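Local coordinates for protein putative HTH-type transcriptional regulator ybaQ (Escherichia coli, PDB 2EBY) that probably binds DNA through a Cro/C1-type helix-turn-helix domain and may thereby regulate transcription, at the interface of chains A and B. Coordinates in Å, arbitrary orientation; residue numbers count along the deposited sequence, not the author numbering. Chains: chain A/B, Putative HTH-type transcriptional regulator ybaQ.

Contact 1: the interface of chains A and B. Residues chain A 95-98; chain B 33, 61-63.
A backbone hydrogen bond crosses the contact: the amide N of A:Val98 donates to the carbonyl O of B:Val62 at 2.8 Å. The angle at the hydrogen is 173°, so the N-H points almost straight at its acceptor, although it arrives tilted from the carbonyl plane by 23°. The acceptor is one residue short of the end of helix 53-63 and the donor is the first residue of helix 98-107. The bond therefore ties the close of one chain's helix to the start of a helix in the other, and it uses no side-chain atom, so it does not depend directly on the identity of either side chain.

Apolar contacts surround it, and B:Val62 is their centre, with its two methyls facing different partners. CG1, anti to its own backbone N (chi1 169°), reaches CB of A:Val98 at 3.9 Å. The other methyl, CG2, meets CG2 of A:Ile95 at 3.7 Å, the two side chains crossing at about a right angle. A:Ile95 CG2 also touches CB of B:Lys61 at 4.0 Å, so this branch methyl, rather than the ethyl arm, packs on helix 53-63. Farther along, A:Val98 CG1 stands 4.0 Å from CD1 of B:Phe63, a glancing approach to one ring carbon.

A third group of contacts sets carbon against oxygen. The carbonyl O of B:Leu33 lies 3.4 Å from A:Ile95 CG2, while B:Leu33 CD2 comes to 3.7 Å from the carboxylate OE1 of A:Glu96. A:Thr97 contributes mainly backbone and methyl, its CG2 standing 3.7 Å from the carbonyl O of B:Lys61.

In the fold, residues 95-97 of chain A form the extended link between helices 86-94 and 98-107, and A:Val98 opens the second. The segment crosses the C-terminal ends of helices 27-34 and 53-63 of chain B, the former being the first helix of the predicted helix-turn-helix.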
loop_
_atom_site.group_PDB
_atom_site.type_symbol
_atom_site.label_atom_id
_atom_site.label_comp_id
_atom_site.label_asym_id
_atom_site.label_seq_id
_atom_site.Cartn_x
_atom_site.Cartn_y
_atom_site.Cartn_z
ATOM N N ILE A 95 -14.830 5.033 -16.641
ATOM C CA ILE A 95 -15.556 5.232 -15.382
ATOM C C ILE A 95 -16.350 6.539 -15.290
ATOM O O ILE A 95 -15.821 7.626 -15.533
ATOM C CB ILE A 95 -14.601 5.185 -14.164
ATOM C CG1 ILE A 95 -14.242 3.737 -13.834
ATOM C CG2 ILE A 95 -15.251 5.859 -12.958
ATOM C CD1 ILE A 95 -13.325 3.593 -12.638
ATOM N N GLU A 96 -17.615 6.418 -14.909
ATOM C CA GLU A 96 -18.497 7.569 -14.749
ATOM C C GLU A 96 -18.362 8.106 -13.324
ATOM O O GLU A 96 -18.385 7.340 -12.358
ATOM C CB GLU A 96 -19.950 7.159 -15.017
ATOM C CG GLU A 96 -20.984 8.228 -14.693
ATOM C CD GLU A 96 -22.405 7.787 -15.027
ATOM O OE1 GLU A 96 -22.760 6.624 -14.747
ATOM O OE2 GLU A 96 -23.176 8.607 -15.560
ATOM N N THR A 97 -18.227 9.423 -13.197
ATOM C CA THR A 97 -18.084 10.045 -11.887
ATOM C C THR A 97 -19.426 10.064 -11.157
ATOM O O THR A 97 -20.478 9.889 -11.770
ATOM C CB THR A 97 -17.564 11.484 -12.013
ATOM O OG1 THR A 97 -18.623 12.337 -12.459
ATOM C CG2 THR A 97 -16.430 11.548 -13.024
ATOM N N VAL A 98 -19.389 10.271 -9.846
ATOM C CA VAL A 98 -20.606 10.305 -9.050
ATOM C C VAL A 98 -21.428 11.565 -9.335
ATOM O O VAL A 98 -22.650 11.564 -9.200
ATOM C CB VAL A 98 -20.276 10.235 -7.544
ATOM C CG1 VAL A 98 -19.779 11.581 -7.044
ATOM C CG2 VAL A 98 -21.484 9.786 -6.774
ATOM N N LEU B 33 -20.424 2.153 -10.785
ATOM C CA LEU B 33 -19.645 3.332 -11.134
ATOM C C LEU B 33 -18.162 2.959 -11.189
ATOM O O LEU B 33 -17.450 3.370 -12.106
ATOM C CB LEU B 33 -19.846 4.443 -10.096
ATOM C CG LEU B 33 -21.227 5.091 -9.966
ATOM C CD1 LEU B 33 -21.166 6.218 -8.962
ATOM C CD2 LEU B 33 -21.677 5.629 -11.311
ATOM N N LYS B 61 -11.315 8.652 -9.312
ATOM C CA LYS B 61 -12.090 8.982 -10.507
ATOM C C LYS B 61 -13.539 9.286 -10.187
ATOM O O LYS B 61 -14.044 10.358 -10.511
ATOM C CB LYS B 61 -12.055 7.822 -11.511
ATOM C CG LYS B 61 -11.252 8.089 -12.771
ATOM C CD LYS B 61 -11.725 9.390 -13.422
ATOM C CE LYS B 61 -11.367 9.480 -14.907
ATOM N NZ LYS B 61 -9.921 9.739 -15.178
ATOM N N VAL B 62 -14.206 8.331 -9.549
ATOM C CA VAL B 62 -15.606 8.480 -9.205
ATOM C C VAL B 62 -15.903 9.711 -8.362
ATOM O O VAL B 62 -16.812 10.483 -8.675
ATOM C CB VAL B 62 -16.123 7.236 -8.454
ATOM C CG1 VAL B 62 -17.492 7.508 -7.854
ATOM C CG2 VAL B 62 -16.203 6.058 -9.409
ATOM N N PHE B 63 -15.118 9.897 -7.304
ATOM C CA PHE B 63 -15.334 10.990 -6.374
ATOM C C PHE B 63 -14.541 12.269 -6.610
ATOM O O PHE B 63 -14.669 13.217 -5.838
ATOM C CB PHE B 63 -15.105 10.476 -4.952
ATOM C CG PHE B 63 -16.069 9.397 -4.550
ATOM C CD1 PHE B 63 -17.430 9.682 -4.401
ATOM C CD2 PHE B 63 -15.636 8.091 -4.372
ATOM C CE1 PHE B 63 -18.340 8.685 -4.089
ATOM C CE2 PHE B 63 -16.538 7.080 -4.058
ATOM C CZ PHE B 63 -17.891 7.374 -3.918
#

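Contact 2: the interface of chains A and B. Residues chain A 54, 57-58; chain B 82-83, 88-89, 92.
One face of the A:Phe57 ring is capped by the CG1 methyl of B:Val82, which stands over the ring centre, 3.5 Å from the centroid, in a CH-pi contact. Its near-equal separations from the ring carbons confirm the centring. With chi1 at 176°, CG1 swings away from the amide nitrogen of B:Val82 and comes to stand over the ring. At the ring edge, in plane, lies the carboxylate carbon CD of B:Glu83, 3.8 Å from CE2 of A:Phe57. The carboxylate and ring planes are 77° apart, so this is an edge approach without stacking. It sets the acid near the weakly positive rim of C-H groups, an arrangement that may be mildly favourable.

B:Leu92 fits near the base of the ring and spreads its methyls over two residues: CD1 meets CD2 of A:Phe57 at 3.8 Å, and CD2 meets the CG methylene of A:Arg58, also at 3.8 Å. Cutting A:Phe57 back to an alanine would probably leave the B:Val82 methyl and B:Leu92 CD1 without the aromatic surface they pack on, opening a gap between the chains.

Toward the start of helix 53-63, CG of A:Glu54 and the CG2 methyl of B:Thr88 approach from opposite directions to 3.8 Å. The A:Glu54 carboxylate is engaged within its own chain: OE2 receives a salt-bridging hydrogen bond from NH2 of A:Arg58 at 2.8 Å, nearly along the C-O axis. One helical turn apart, the two residues are thus coupled, which should steady the methylenes they offer to chain B. Opposite, B:Gln89 NE2 donates to the carbonyl O of B:Val82 at 2.7 Å from above the carbonyl plane, bracing helix 86-93 against the end of helix 67-83.

The site packs one flank of helix 53-63 into the angle between two helices of the other subunit, a largely apolar patch that would favour pairing if the two-fold dimer of the deposited assembly is the biological one.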
loop_
_atom_site.group_PDB
_atom_site.type_symbol
_atom_site.label_atom_id
_atom_site.label_comp_id
_atom_site.label_asym_id
_atom_site.label_seq_id
_atom_site.Cartn_x
_atom_site.Cartn_y
_atom_site.Cartn_z
ATOM N N GLU A 54 5.411 -4.412 7.570
ATOM C CA GLU A 54 6.264 -5.038 8.577
ATOM C C GLU A 54 7.716 -5.089 8.113
ATOM O O GLU A 54 8.624 -4.753 8.874
ATOM C CB GLU A 54 5.788 -6.461 8.902
ATOM C CG GLU A 54 6.545 -7.106 10.064
ATOM C CD GLU A 54 6.074 -8.520 10.381
ATOM O OE1 GLU A 54 4.849 -8.750 10.395
ATOM O OE2 GLU A 54 6.927 -9.401 10.635
ATOM N N PHE A 57 9.366 -1.857 8.565
ATOM C CA PHE A 57 9.767 -1.603 9.954
ATOM C C PHE A 57 11.118 -2.263 10.249
ATOM O O PHE A 57 11.964 -1.686 10.930
ATOM C CB PHE A 57 8.745 -2.171 10.941
ATOM C CG PHE A 57 7.627 -1.223 11.303
ATOM C CD1 PHE A 57 6.675 -0.840 10.363
ATOM C CD2 PHE A 57 7.511 -0.747 12.611
ATOM C CE1 PHE A 57 5.620 -0.004 10.719
ATOM C CE2 PHE A 57 6.461 0.090 12.979
ATOM C CZ PHE A 57 5.510 0.465 12.033
ATOM N N ARG A 58 11.306 -3.485 9.750
ATOM C CA ARG A 58 12.552 -4.219 9.987
ATOM C C ARG A 58 13.730 -3.522 9.313
ATOM O O ARG A 58 14.795 -3.367 9.907
ATOM C CB ARG A 58 12.434 -5.654 9.469
ATOM C CG ARG A 58 11.460 -6.540 10.235
ATOM C CD ARG A 58 11.267 -7.841 9.481
ATOM N NE ARG A 58 10.256 -8.701 10.077
ATOM C CZ ARG A 58 10.446 -9.439 11.164
ATOM N NH1 ARG A 58 11.619 -9.423 11.779
ATOM N NH2 ARG A 58 9.465 -10.196 11.633
ATOM N N VAL B 82 0.749 -2.522 12.554
ATOM C CA VAL B 82 2.055 -3.034 12.959
ATOM C C VAL B 82 2.463 -2.514 14.340
ATOM O O VAL B 82 3.071 -3.254 15.117
ATOM C CB VAL B 82 3.162 -2.688 11.928
ATOM C CG1 VAL B 82 4.515 -3.146 12.438
ATOM C CG2 VAL B 82 2.866 -3.379 10.604
ATOM N N GLU B 83 2.130 -1.260 14.652
ATOM C CA GLU B 83 2.473 -0.701 15.957
ATOM C C GLU B 83 1.742 -1.450 17.063
ATOM O O GLU B 83 2.254 -1.590 18.168
ATOM C CB GLU B 83 2.105 0.792 16.034
ATOM C CG GLU B 83 2.906 1.693 15.111
ATOM C CD GLU B 83 4.337 1.934 15.576
ATOM O OE1 GLU B 83 4.791 1.262 16.528
ATOM O OE2 GLU B 83 5.009 2.804 14.978
ATOM N N THR B 88 5.098 -8.664 16.858
ATOM C CA THR B 88 5.988 -8.029 15.894
ATOM C C THR B 88 6.894 -6.998 16.565
ATOM O O THR B 88 8.069 -6.882 16.222
ATOM C CB THR B 88 5.190 -7.339 14.778
ATOM O OG1 THR B 88 4.383 -8.308 14.107
ATOM C CG2 THR B 88 6.120 -6.700 13.777
ATOM N N GLN B 89 6.348 -6.248 17.517
ATOM C CA GLN B 89 7.135 -5.243 18.223
ATOM C C GLN B 89 8.291 -5.879 19.009
ATOM O O GLN B 89 9.427 -5.383 18.988
ATOM C CB GLN B 89 6.242 -4.430 19.167
ATOM C CG GLN B 89 5.295 -3.456 18.461
ATOM C CD GLN B 89 5.994 -2.616 17.399
ATOM O OE1 GLN B 89 7.015 -1.986 17.664
ATOM N NE2 GLN B 89 5.445 -2.606 16.195
ATOM N N LEU B 92 10.991 -6.646 16.645
ATOM C CA LEU B 92 11.724 -5.474 16.188
ATOM C C LEU B 92 12.645 -5.015 17.305
ATOM O O LEU B 92 13.618 -4.300 17.068
ATOM C CB LEU B 92 10.755 -4.349 15.814
ATOM C CG LEU B 92 9.842 -4.666 14.626
ATOM C CD1 LEU B 92 8.648 -3.723 14.595
ATOM C CD2 LEU B 92 10.659 -4.575 13.345
#

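The C-alpha centres of contact 1 and contact 2 lie about 37 Å apart, yet both use helix 53-63: its C-terminal end in chain B at contact 1, its earlier turns in chain A at contact 2. In each, the partner supplies its C-terminal half, the 95-98 segment at contact 1 and helices 67-83 and 86-93 at contact 2. The two-fold symmetry of the interface repeats each contact with chains exchanged, so every helix 53-63 is gripped at both positions. This reciprocal embrace is consistent with a dimer that would fix the spacing of two helix-turn-helix domains, although the structure alone does not show DNA binding.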